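Local coordinates for uncharacterized HTH-type transcriptional regulator SAR2349 (Staphylococcus aureus, PDB 4EM2), which probably binds DNA as a MarR-family transcriptional regulator, and is seen here in complex with several molecules of salicylate, at residues A[80-85]-A[90-95]; A[68-73]-A[106-111]; A[36-41]-A[165-170]. One frame throughout, in Å; residues are numbered along the deposited sequence.

Contact 1: A[80-85]-A[90-95]. With SAL (2-hydroxybenzoic acid), chain E.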
loop_
_atom_site.group_PDB
_atom_site.type_symbol
_atom_site.label_atom_id
_atom_site.label_comp_id
_atom_site.label_asym_id
_atom_site.label_seq_id
_atom_site.Cartn_x
_atom_site.Cartn_y
_atom_site.Cartn_z
ATOM N N THR A 80 10.916 10.602 4.982
ATOM C CA THR A 80 11.933 10.830 3.936
ATOM C C THR A 80 12.040 9.647 2.959
ATOM O O THR A 80 11.616 8.565 3.285
ATOM C CB THR A 80 13.335 10.970 4.592
ATOM O OG1 THR A 80 13.677 9.701 5.177
ATOM C CG2 THR A 80 13.308 12.059 5.730
ATOM N N LEU A 81 12.611 9.892 1.783
ATOM C CA LEU A 81 12.802 8.834 0.803
ATOM C C LEU A 81 13.497 7.686 1.509
ATOM O O LEU A 81 13.121 6.542 1.315
ATOM C CB LEU A 81 13.628 9.324 -0.393
ATOM C CG LEU A 81 14.219 8.290 -1.373
ATOM C CD1 LEU A 81 13.119 7.424 -1.929
ATOM C CD2 LEU A 81 14.930 9.003 -2.537
ATOM N N ILE A 82 14.486 7.988 2.354
ATOM C CA ILE A 82 15.202 6.949 3.126
ATOM C C ILE A 82 14.267 6.047 3.942
ATOM O O ILE A 82 14.299 4.808 3.822
ATOM C CB ILE A 82 16.185 7.560 4.159
ATOM C CG1 ILE A 82 17.237 8.422 3.451
ATOM C CG2 ILE A 82 16.798 6.473 5.017
ATOM C CD1 ILE A 82 17.753 7.863 2.192
ATOM N N GLU A 83 13.444 6.663 4.795
ATOM C CA GLU A 83 12.533 5.890 5.627
ATOM C C GLU A 83 11.547 5.146 4.781
ATOM O O GLU A 83 11.233 4.010 5.081
ATOM C CB GLU A 83 11.731 6.765 6.573
ATOM C CG GLU A 83 12.564 7.549 7.593
ATOM C CD GLU A 83 11.687 8.400 8.505
ATOM O OE1 GLU A 83 10.433 8.333 8.426
ATOM O OE2 GLU A 83 12.258 9.137 9.322
ATOM N N ILE A 84 11.041 5.797 3.736
ATOM C CA ILE A 84 10.029 5.151 2.881
ATOM C C ILE A 84 10.589 3.840 2.280
ATOM O O ILE A 84 10.009 2.775 2.442
ATOM C CB ILE A 84 9.567 6.090 1.728
ATOM C CG1 ILE A 84 8.833 7.318 2.281
ATOM C CG2 ILE A 84 8.602 5.327 0.804
ATOM C CD1 ILE A 84 8.553 8.337 1.233
ATOM N N SER A 85 11.715 3.947 1.590
ATOM C CA SER A 85 12.384 2.800 0.963
ATOM C C SER A 85 12.571 1.652 1.928
ATOM O O SER A 85 12.381 0.486 1.565
ATOM C CB SER A 85 13.753 3.210 0.449
ATOM O OG SER A 85 13.574 4.049 -0.667
ATOM N N ILE A 90 11.686 -1.413 -0.944
ATOM C CA ILE A 90 11.866 -1.296 -2.399
ATOM C C ILE A 90 13.223 -0.652 -2.552
ATOM O O ILE A 90 13.811 -0.237 -1.539
ATOM C CB ILE A 90 10.798 -0.403 -3.069
ATOM C CG1 ILE A 90 10.684 0.924 -2.316
ATOM C CG2 ILE A 90 9.436 -1.139 -3.067
ATOM C CD1 ILE A 90 9.785 1.920 -2.996
ATOM N N GLU A 91 13.731 -0.580 -3.783
ATOM C CA GLU A 91 15.043 0.031 -4.011
ATOM C C GLU A 91 14.898 1.503 -4.324
ATOM O O GLU A 91 13.979 1.909 -5.041
ATOM C CB GLU A 91 15.805 -0.680 -5.147
ATOM C CG GLU A 91 16.683 -1.880 -4.693
ATOM C CD GLU A 91 17.919 -1.435 -3.896
ATOM O OE1 GLU A 91 18.714 -0.610 -4.439
ATOM O OE2 GLU A 91 18.095 -1.911 -2.738
ATOM N N LYS A 92 15.827 2.284 -3.765
ATOM C CA LYS A 92 15.884 3.744 -3.916
ATOM C C LYS A 92 15.422 4.270 -5.275
ATOM O O LYS A 92 14.645 5.215 -5.325
ATOM C CB LYS A 92 17.302 4.239 -3.606
ATOM C CG LYS A 92 17.833 3.733 -2.257
ATOM C CD LYS A 92 19.053 4.517 -1.724
ATOM C CE LYS A 92 18.667 5.960 -1.384
ATOM N NZ LYS A 92 17.427 5.934 -0.565
ATOM N N PRO A 93 15.898 3.664 -6.385
ATOM C CA PRO A 93 15.536 4.059 -7.751
ATOM C C PRO A 93 14.031 3.945 -7.980
ATOM O O PRO A 93 13.411 4.784 -8.657
ATOM C CB PRO A 93 16.319 3.069 -8.614
ATOM C CG PRO A 93 17.566 2.840 -7.810
ATOM C CD PRO A 93 16.974 2.651 -6.415
ATOM N N THR A 94 13.454 2.879 -7.435
ATOM C CA THR A 94 12.027 2.647 -7.555
ATOM C C THR A 94 11.283 3.676 -6.711
ATOM O O THR A 94 10.350 4.283 -7.153
ATOM C CB THR A 94 11.663 1.305 -7.033
ATOM O OG1 THR A 94 12.599 0.356 -7.537
ATOM C CG2 THR A 94 10.237 0.927 -7.497
ATOM N N ALA A 95 11.713 3.853 -5.483
ATOM C CA ALA A 95 11.084 4.833 -4.622
ATOM C C ALA A 95 11.230 6.272 -5.196
ATOM O O ALA A 95 10.263 7.057 -5.234
ATOM C CB ALA A 95 11.694 4.715 -3.235
HETATM C "C1'" SAL E . 5.489 -0.613 -2.636
HETATM O "O1'" SAL E . 5.025 -1.703 -2.284
HETATM O "O2'" SAL E . 5.680 0.343 -1.699
HETATM C C1 SAL E . 5.879 -0.348 -4.065
HETATM C C2 SAL E . 6.090 -1.444 -4.982
HETATM C C3 SAL E . 6.472 -1.144 -6.332
HETATM C C4 SAL E . 6.639 0.210 -6.763
HETATM C C5 SAL E . 6.427 1.290 -5.853
HETATM C C6 SAL E . 6.050 1.017 -4.523
HETATM O O2 SAL E . 5.933 -2.785 -4.566
#
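Ala95 pushes its methyl group between Leu81 and Ser85, and here the side chains pack most tightly: Ala95 CB lies 3.3 Å from Leu81 CD1, tighter than usual van der Waals contact, and 3.3 Å from Ser85 OG. The Ser85 hydroxyl is turned back along its own helix, where it gives a weak hydrogen bond to Leu81 O. One backbone bond closes the turn, Ile90 N to Ser85 O at 3.2 Å. The side of Ile82 and Lys92, both partly exposed, is looser. The Lys92 chain, bent at its last two torsions (chi3 66°, chi4 48°), brings NZ within 3.4 Å of Ile82 CD1, so a charged end meets a methyl with no polar partner in the segment 80-85. At the ligand, Ile90 CG2 comes 3.8 Å from C1 of a salicylate and Thr94 CG2 3.7 Å from its C4; Arg88 NH1 adds a hydrogen bond. Thr80 is the N-cap of helix 81-88, its OG1 accepting from Glu83 N. Helix 81-88 and helix 92-104, joined by a short turn, form the helix-turn-helix of a MarR-type winged-helix domain, in which the second of the two is probably the recognition helix.

Contact 2: A[68-73]-A[106-111]. With SAL (2-hydroxybenzoic acid), chain B; SAL (2-hydroxybenzoic acid), chain E.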
loop_
_atom_site.group_PDB
_atom_site.type_symbol
_atom_site.label_atom_id
_atom_site.label_comp_id
_atom_site.label_asym_id
_atom_site.label_seq_id
_atom_site.Cartn_x
_atom_site.Cartn_y
_atom_site.Cartn_z
ATOM N N LEU A 68 0.783 3.040 -2.756
ATOM C CA LEU A 68 1.445 2.491 -1.583
ATOM C C LEU A 68 2.370 3.482 -0.920
ATOM O O LEU A 68 2.421 3.596 0.351
ATOM C CB LEU A 68 2.207 1.187 -1.984
ATOM C CG LEU A 68 1.237 0.054 -2.383
ATOM C CD1 LEU A 68 2.103 -1.212 -2.867
ATOM C CD2 LEU A 68 0.406 -0.380 -1.163
ATOM N N ILE A 69 3.129 4.211 -1.744
ATOM C CA ILE A 69 4.070 5.203 -1.185
ATOM C C ILE A 69 3.225 6.348 -0.583
ATOM O O ILE A 69 3.537 6.837 0.508
ATOM C CB ILE A 69 4.974 5.774 -2.280
ATOM C CG1 ILE A 69 5.889 4.653 -2.861
ATOM C CG2 ILE A 69 5.809 6.941 -1.737
ATOM C CD1 ILE A 69 6.633 3.910 -1.888
ATOM N N LEU A 70 2.159 6.741 -1.283
ATOM C CA LEU A 70 1.305 7.831 -0.780
ATOM C C LEU A 70 0.774 7.479 0.608
ATOM O O LEU A 70 0.856 8.285 1.548
ATOM C CB LEU A 70 0.117 8.094 -1.717
ATOM C CG LEU A 70 -0.794 9.300 -1.299
ATOM C CD1 LEU A 70 0.029 10.596 -1.507
ATOM C CD2 LEU A 70 -2.088 9.400 -2.113
ATOM N N ARG A 71 0.276 6.251 0.735
ATOM C CA ARG A 71 -0.301 5.782 1.965
ATOM C C ARG A 71 0.775 5.763 3.026
ATOM O O ARG A 71 0.545 6.161 4.181
ATOM C CB ARG A 71 -0.886 4.357 1.766
ATOM C CG ARG A 71 -1.627 3.761 3.026
ATOM C CD ARG A 71 -2.229 2.341 2.710
ATOM N NE ARG A 71 -1.159 1.373 2.398
ATOM C CZ ARG A 71 -1.337 0.036 2.317
ATOM N NH1 ARG A 71 -2.553 -0.486 2.510
ATOM N NH2 ARG A 71 -0.284 -0.789 2.102
ATOM N N ASP A 72 1.953 5.271 2.649
ATOM C CA ASP A 72 3.042 5.178 3.603
ATOM C C ASP A 72 3.371 6.560 4.159
ATOM O O ASP A 72 3.574 6.715 5.362
ATOM C CB ASP A 72 4.298 4.571 2.962
ATOM C CG ASP A 72 5.501 4.600 3.906
ATOM O OD1 ASP A 72 6.188 5.663 3.930
ATOM O OD2 ASP A 72 5.736 3.594 4.618
ATOM N N ILE A 73 3.449 7.546 3.281
ATOM C CA ILE A 73 3.776 8.900 3.726
ATOM C C ILE A 73 2.622 9.398 4.658
ATOM O O ILE A 73 2.868 9.989 5.712
ATOM C CB ILE A 73 3.902 9.839 2.503
ATOM C CG1 ILE A 73 5.147 9.443 1.691
ATOM C CG2 ILE A 73 4.069 11.256 2.927
ATOM C CD1 ILE A 73 5.368 10.221 0.451
ATOM N N ASP A 106 1.323 16.728 -7.773
ATOM C CA ASP A 106 0.783 17.606 -6.712
ATOM C C ASP A 106 0.123 16.837 -5.529
ATOM O O ASP A 106 -0.812 17.327 -4.869
ATOM C CB ASP A 106 -0.242 18.529 -7.375
ATOM C CG ASP A 106 -0.653 19.726 -6.494
ATOM O OD1 ASP A 106 0.121 20.115 -5.585
ATOM O OD2 ASP A 106 -1.758 20.289 -6.752
ATOM N N LEU A 107 0.604 15.629 -5.260
ATOM C CA LEU A 107 0.036 14.817 -4.172
ATOM C C LEU A 107 0.897 14.878 -2.914
ATOM O O LEU A 107 0.426 14.570 -1.818
ATOM C CB LEU A 107 -0.101 13.348 -4.630
ATOM C CG LEU A 107 -1.118 13.208 -5.769
ATOM C CD1 LEU A 107 -1.098 11.764 -6.309
ATOM C CD2 LEU A 107 -2.497 13.576 -5.259
ATOM N N ILE A 108 2.164 15.260 -3.093
ATOM C CA ILE A 108 3.067 15.367 -1.966
ATOM C C ILE A 108 3.986 16.546 -2.166
ATOM O O ILE A 108 4.311 16.916 -3.296
ATOM C CB ILE A 108 3.979 14.104 -1.715
ATOM C CG1 ILE A 108 4.969 13.953 -2.845
ATOM C CG2 ILE A 108 3.144 12.824 -1.471
ATOM C CD1 ILE A 108 6.071 12.835 -2.552
ATOM N N THR A 109 4.398 17.128 -1.045
ATOM C CA THR A 109 5.286 18.278 -1.089
ATOM C C THR A 109 6.610 17.918 -0.407
ATOM O O THR A 109 6.634 17.188 0.565
ATOM C CB THR A 109 4.660 19.488 -0.378
ATOM O OG1 THR A 109 4.004 19.046 0.823
ATOM C CG2 THR A 109 3.638 20.157 -1.270
ATOM N N VAL A 110 7.682 18.491 -0.927
ATOM C CA VAL A 110 9.023 18.257 -0.459
ATOM C C VAL A 110 9.571 19.457 0.322
ATOM O O VAL A 110 9.566 20.575 -0.169
ATOM C CB VAL A 110 9.972 18.042 -1.671
ATOM C CG1 VAL A 110 11.371 17.734 -1.192
ATOM C CG2 VAL A 110 9.443 16.952 -2.575
ATOM N N GLU A 111 10.056 19.229 1.527
ATOM C CA GLU A 111 10.666 20.300 2.289
ATOM C C GLU A 111 11.733 20.939 1.388
ATOM O O GLU A 111 12.563 20.230 0.810
ATOM C CB GLU A 111 11.374 19.731 3.508
ATOM C CG GLU A 111 12.420 20.664 4.052
ATOM C CD GLU A 111 13.455 19.969 4.919
ATOM O OE1 GLU A 111 14.288 20.695 5.498
ATOM O OE2 GLU A 111 13.445 18.710 5.014
HETATM C "C1'" SAL B . 0.900 -4.635 -0.489
HETATM O "O1'" SAL B . 1.216 -4.423 0.688
HETATM O "O2'" SAL B . 1.709 -5.353 -1.316
HETATM C C1 SAL B . -0.315 -4.042 -1.039
HETATM C C2 SAL B . -1.304 -3.459 -0.199
HETATM C C3 SAL B . -2.455 -2.874 -0.746
HETATM C C4 SAL B . -2.621 -2.868 -2.139
HETATM C C5 SAL B . -1.644 -3.454 -2.975
HETATM C C6 SAL B . -0.499 -4.039 -2.431
HETATM O O2 SAL B . -1.146 -3.459 1.091
HETATM C "C1'" SAL E . 5.489 -0.613 -2.636
HETATM O "O1'" SAL E . 5.025 -1.703 -2.284
HETATM O "O2'" SAL E . 5.680 0.343 -1.699
HETATM C C1 SAL E . 5.879 -0.348 -4.065
HETATM C C2 SAL E . 6.090 -1.444 -4.982
HETATM C C3 SAL E . 6.472 -1.144 -6.332
HETATM C C4 SAL E . 6.639 0.210 -6.763
HETATM C C5 SAL E . 6.427 1.290 -5.853
HETATM C C6 SAL E . 6.050 1.017 -4.523
HETATM O O2 SAL E . 5.933 -2.785 -4.566
#
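Ile108, on the short strand 108-110, points its side chain at the helix 64-76 and meets Leu70 and Ile73 there. Traced outward from CB, it divides at once. CG2 is the busier branch: it rests 3.8 Å from Leu70 CD1 and 3.9 Å from Ile73 CD1, filling the notch between two residues that lie three positions apart on the helix. The other branch leaves through CG1, set between the backbone N and the carbonyl carbon (chi1 68°), and ends at CD1, which closes on the same Ile73 CD1 at 4.0 Å. Ile73 crosses Ile108 at about a right angle, whereas Leu70 slides past it in the opposite direction and carries on to the preceding residue, its CD1 reaching Leu107 CB at 4.2 Å. All four residues are buried. Leu99 of the helix 92-104 packs on both isoleucines, and Leu124 of the partner strand touches Leu70, Ile73 and Ile108. Elsewhere the same helical turns serve the ligands. Arg71 NH2 donates to O2 of one salicylate (3.0 Å, N-H...O angle 152°), the oxygen lying at the guanidinium edge, and that ligand is also hydrogen-bonded to Tyr46 OH. Leu68 CD2 packs 3.7 Å from C2 of the same salicylate, while Ile69 CD1 comes 3.7 Å from O2' of a second one. Asp72 is tied to Arg87 by a salt bridge. Across the contact itself the chemistry is wholly apolar: branched methyls meet without directional bonds, which implies that shape and burial hold the strand to the helix, while Arg71 and Asp72 turn their polar ends elsewhere, to a salicylate and to Arg87.

Contact 3: A[36-41]-A[165-170]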
loop_
_atom_site.group_PDB
_atom_site.type_symbol
_atom_site.label_atom_id
_atom_site.label_comp_id
_atom_site.label_asym_id
_atom_site.label_seq_id
_atom_site.Cartn_x
_atom_site.Cartn_y
_atom_site.Cartn_z
ATOM N N GLN A 36 1.379 -26.598 1.585
ATOM C CA GLN A 36 1.340 -26.050 0.242
ATOM C C GLN A 36 -0.027 -25.417 -0.073
ATOM O O GLN A 36 -0.113 -24.294 -0.552
ATOM C CB GLN A 36 1.634 -27.143 -0.787
ATOM C CG GLN A 36 1.646 -26.642 -2.190
ATOM C CD GLN A 36 2.968 -26.907 -2.920
ATOM O OE1 GLN A 36 3.798 -25.994 -3.098
ATOM N NE2 GLN A 36 3.169 -28.159 -3.346
ATOM N N GLU A 37 -1.100 -26.149 0.219
ATOM C CA GLU A 37 -2.446 -25.661 -0.045
ATOM C C GLU A 37 -2.696 -24.417 0.829
ATOM O O GLU A 37 -3.352 -23.456 0.411
ATOM C CB GLU A 37 -3.467 -26.765 0.230
ATOM C CG GLU A 37 -4.908 -26.281 0.088
ATOM C CD GLU A 37 -5.923 -27.382 0.356
ATOM O OE1 GLU A 37 -5.684 -28.190 1.285
ATOM O OE2 GLU A 37 -6.964 -27.427 -0.354
ATOM N N PHE A 38 -2.139 -24.459 2.030
ATOM C CA PHE A 38 -2.205 -23.391 3.006
ATOM C C PHE A 38 -1.562 -22.100 2.413
ATOM O O PHE A 38 -2.218 -21.046 2.326
ATOM C CB PHE A 38 -1.462 -23.812 4.277
ATOM C CG PHE A 38 -1.243 -22.685 5.269
ATOM C CD1 PHE A 38 -2.331 -22.022 5.860
ATOM C CD2 PHE A 38 0.048 -22.295 5.621
ATOM C CE1 PHE A 38 -2.142 -21.005 6.765
ATOM C CE2 PHE A 38 0.253 -21.286 6.528
ATOM C CZ PHE A 38 -0.873 -20.615 7.122
ATOM N N PHE A 39 -0.300 -22.175 2.000
ATOM C CA PHE A 39 0.355 -20.984 1.424
ATOM C C PHE A 39 -0.380 -20.556 0.164
ATOM O O PHE A 39 -0.594 -19.370 -0.057
ATOM C CB PHE A 39 1.823 -21.235 1.071
ATOM C CG PHE A 39 2.777 -20.917 2.200
ATOM C CD1 PHE A 39 3.101 -21.892 3.145
ATOM C CD2 PHE A 39 3.282 -19.645 2.348
ATOM C CE1 PHE A 39 3.939 -21.583 4.250
ATOM C CE2 PHE A 39 4.094 -19.314 3.413
ATOM C CZ PHE A 39 4.434 -20.324 4.394
ATOM N N ASN A 40 -0.802 -21.515 -0.636
ATOM C CA ASN A 40 -1.484 -21.147 -1.872
ATOM C C ASN A 40 -2.764 -20.391 -1.616
ATOM O O ASN A 40 -3.123 -19.503 -2.385
ATOM C CB ASN A 40 -1.845 -22.377 -2.714
ATOM C CG ASN A 40 -0.634 -23.052 -3.326
ATOM O OD1 ASN A 40 0.507 -22.578 -3.222
ATOM N ND2 ASN A 40 -0.879 -24.187 -3.976
ATOM N N SER A 41 -3.460 -20.768 -0.539
ATOM C CA SER A 41 -4.743 -20.148 -0.232
ATOM C C SER A 41 -4.624 -18.647 -0.037
ATOM O O SER A 41 -5.559 -17.905 -0.412
ATOM C CB SER A 41 -5.424 -20.777 1.002
ATOM O OG SER A 41 -4.759 -20.407 2.201
ATOM N N ASN A 165 -0.087 -13.170 11.011
ATOM C CA ASN A 165 0.988 -12.426 11.666
ATOM C C ASN A 165 2.126 -13.350 12.111
ATOM O O ASN A 165 3.284 -12.957 12.100
ATOM C CB ASN A 165 0.454 -11.637 12.869
ATOM C CG ASN A 165 -0.493 -10.547 12.451
ATOM O OD1 ASN A 165 -0.458 -10.105 11.296
ATOM N ND2 ASN A 165 -1.344 -10.092 13.375
ATOM N N GLN A 166 1.797 -14.589 12.483
ATOM C CA GLN A 166 2.853 -15.516 12.863
ATOM C C GLN A 166 3.733 -15.731 11.625
ATOM O O GLN A 166 4.958 -15.586 11.710
ATOM C CB GLN A 166 2.264 -16.830 13.341
ATOM C CG GLN A 166 1.608 -16.690 14.724
ATOM C CD GLN A 166 1.349 -18.029 15.341
ATOM O OE1 GLN A 166 2.277 -18.696 15.814
ATOM N NE2 GLN A 166 0.098 -18.461 15.306
ATOM N N ILE A 167 3.105 -16.003 10.472
ATOM C CA ILE A 167 3.870 -16.226 9.223
ATOM C C ILE A 167 4.693 -14.991 8.900
ATOM O O ILE A 167 5.903 -15.061 8.636
ATOM C CB ILE A 167 2.947 -16.545 8.032
ATOM C CG1 ILE A 167 2.127 -17.803 8.335
ATOM C CG2 ILE A 167 3.770 -16.748 6.733
ATOM C CD1 ILE A 167 2.876 -19.129 8.305
ATOM N N HIS A 168 4.042 -13.842 8.985
ATOM C CA HIS A 168 4.680 -12.586 8.688
ATOM C C HIS A 168 5.892 -12.324 9.583
ATOM O O HIS A 168 6.897 -11.784 9.112
ATOM C CB HIS A 168 3.608 -11.494 8.819
ATOM C CG HIS A 168 3.775 -10.341 7.888
ATOM N ND1 HIS A 168 2.698 -9.733 7.278
ATOM C CD2 HIS A 168 4.856 -9.581 7.583
ATOM C CE1 HIS A 168 3.106 -8.641 6.654
ATOM N NE2 HIS A 168 4.409 -8.521 6.826
ATOM N N GLU A 169 5.825 -12.696 10.863
ATOM C CA GLU A 169 6.976 -12.479 11.776
ATOM C C GLU A 169 8.216 -13.163 11.208
ATOM O O GLU A 169 9.262 -12.560 11.058
ATOM C CB GLU A 169 6.753 -13.097 13.160
ATOM C CG GLU A 169 5.374 -12.915 13.781
ATOM C CD GLU A 169 5.290 -13.488 15.211
ATOM O OE1 GLU A 169 6.208 -13.182 16.036
ATOM O OE2 GLU A 169 4.303 -14.233 15.500
ATOM N N ILE A 170 8.072 -14.443 10.914
ATOM C CA ILE A 170 9.147 -15.244 10.352
ATOM C C ILE A 170 9.714 -14.697 9.036
ATOM O O ILE A 170 10.927 -14.599 8.880
ATOM C CB ILE A 170 8.669 -16.690 10.107
ATOM C CG1 ILE A 170 8.102 -17.278 11.410
ATOM C CG2 ILE A 170 9.815 -17.541 9.602
ATOM C CD1 ILE A 170 9.086 -17.219 12.571
#
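Ile167 is the single residue of the segment 165-170 that touches the segment 36-41, where it lies against two neighbouring phenylalanines. The apolar contacts come first. Ile167 CD1 approaches Phe38 at the ring edge, in the ring plane, 3.8 Å from CE2; the two side chains advance from opposite directions, and with CG anti to the backbone N (chi1 169°) the Phe38 ring extends to meet it. The second branch, Ile167 CG2, stands 4.2 Å from Phe39 CE2, obliquely to that ring. Aromatic contacts come next and stay on one side: Phe42 meets Phe38 edge-to-face and also touches Phe39, joining the three rings into a cluster. Hydrogen bonding is confined to the individual helices, as where Ser41 OG donates to Phe38 O at 2.6 Å, with the donor tilted 16° from the carbonyl plane. The interface is small and superficial; the nearest CA atoms, of Phe39 and Ile167, are 9.8 Å apart, and all three contacting residues also touch crystal neighbours. Pairing of helix 34-43 with the C-terminal helix 154-174 probably belongs to the helical region that in MarR relatives brings N- and C-terminal helices together for dimerisation; a single chain makes up the assembly here.

Contacts 1 and 2 are adjacent, their centres 12 Å apart, and share one apolar layer: Ile84 CG2 touches Ile69 CD1 at 3.6 Å, Ile84 CD1 meets Ile73 CG1 at 3.6 Å, and Ile90 CD1 meets Ile69 CD1 at 3.9 Å. The salicylate of chain E sits at this seam, touched by both contacts. In sequence, contact 1 is nested within the loop that contact 2 closes, and contact 3 encloses both. Contact 3 stands apart, its centre 27 Å from that of contact 1 and 31 Å from that of contact 2, across the chain's centre from the latter; the side chain of Ile167 lies about 14 Å from a bound salicylate.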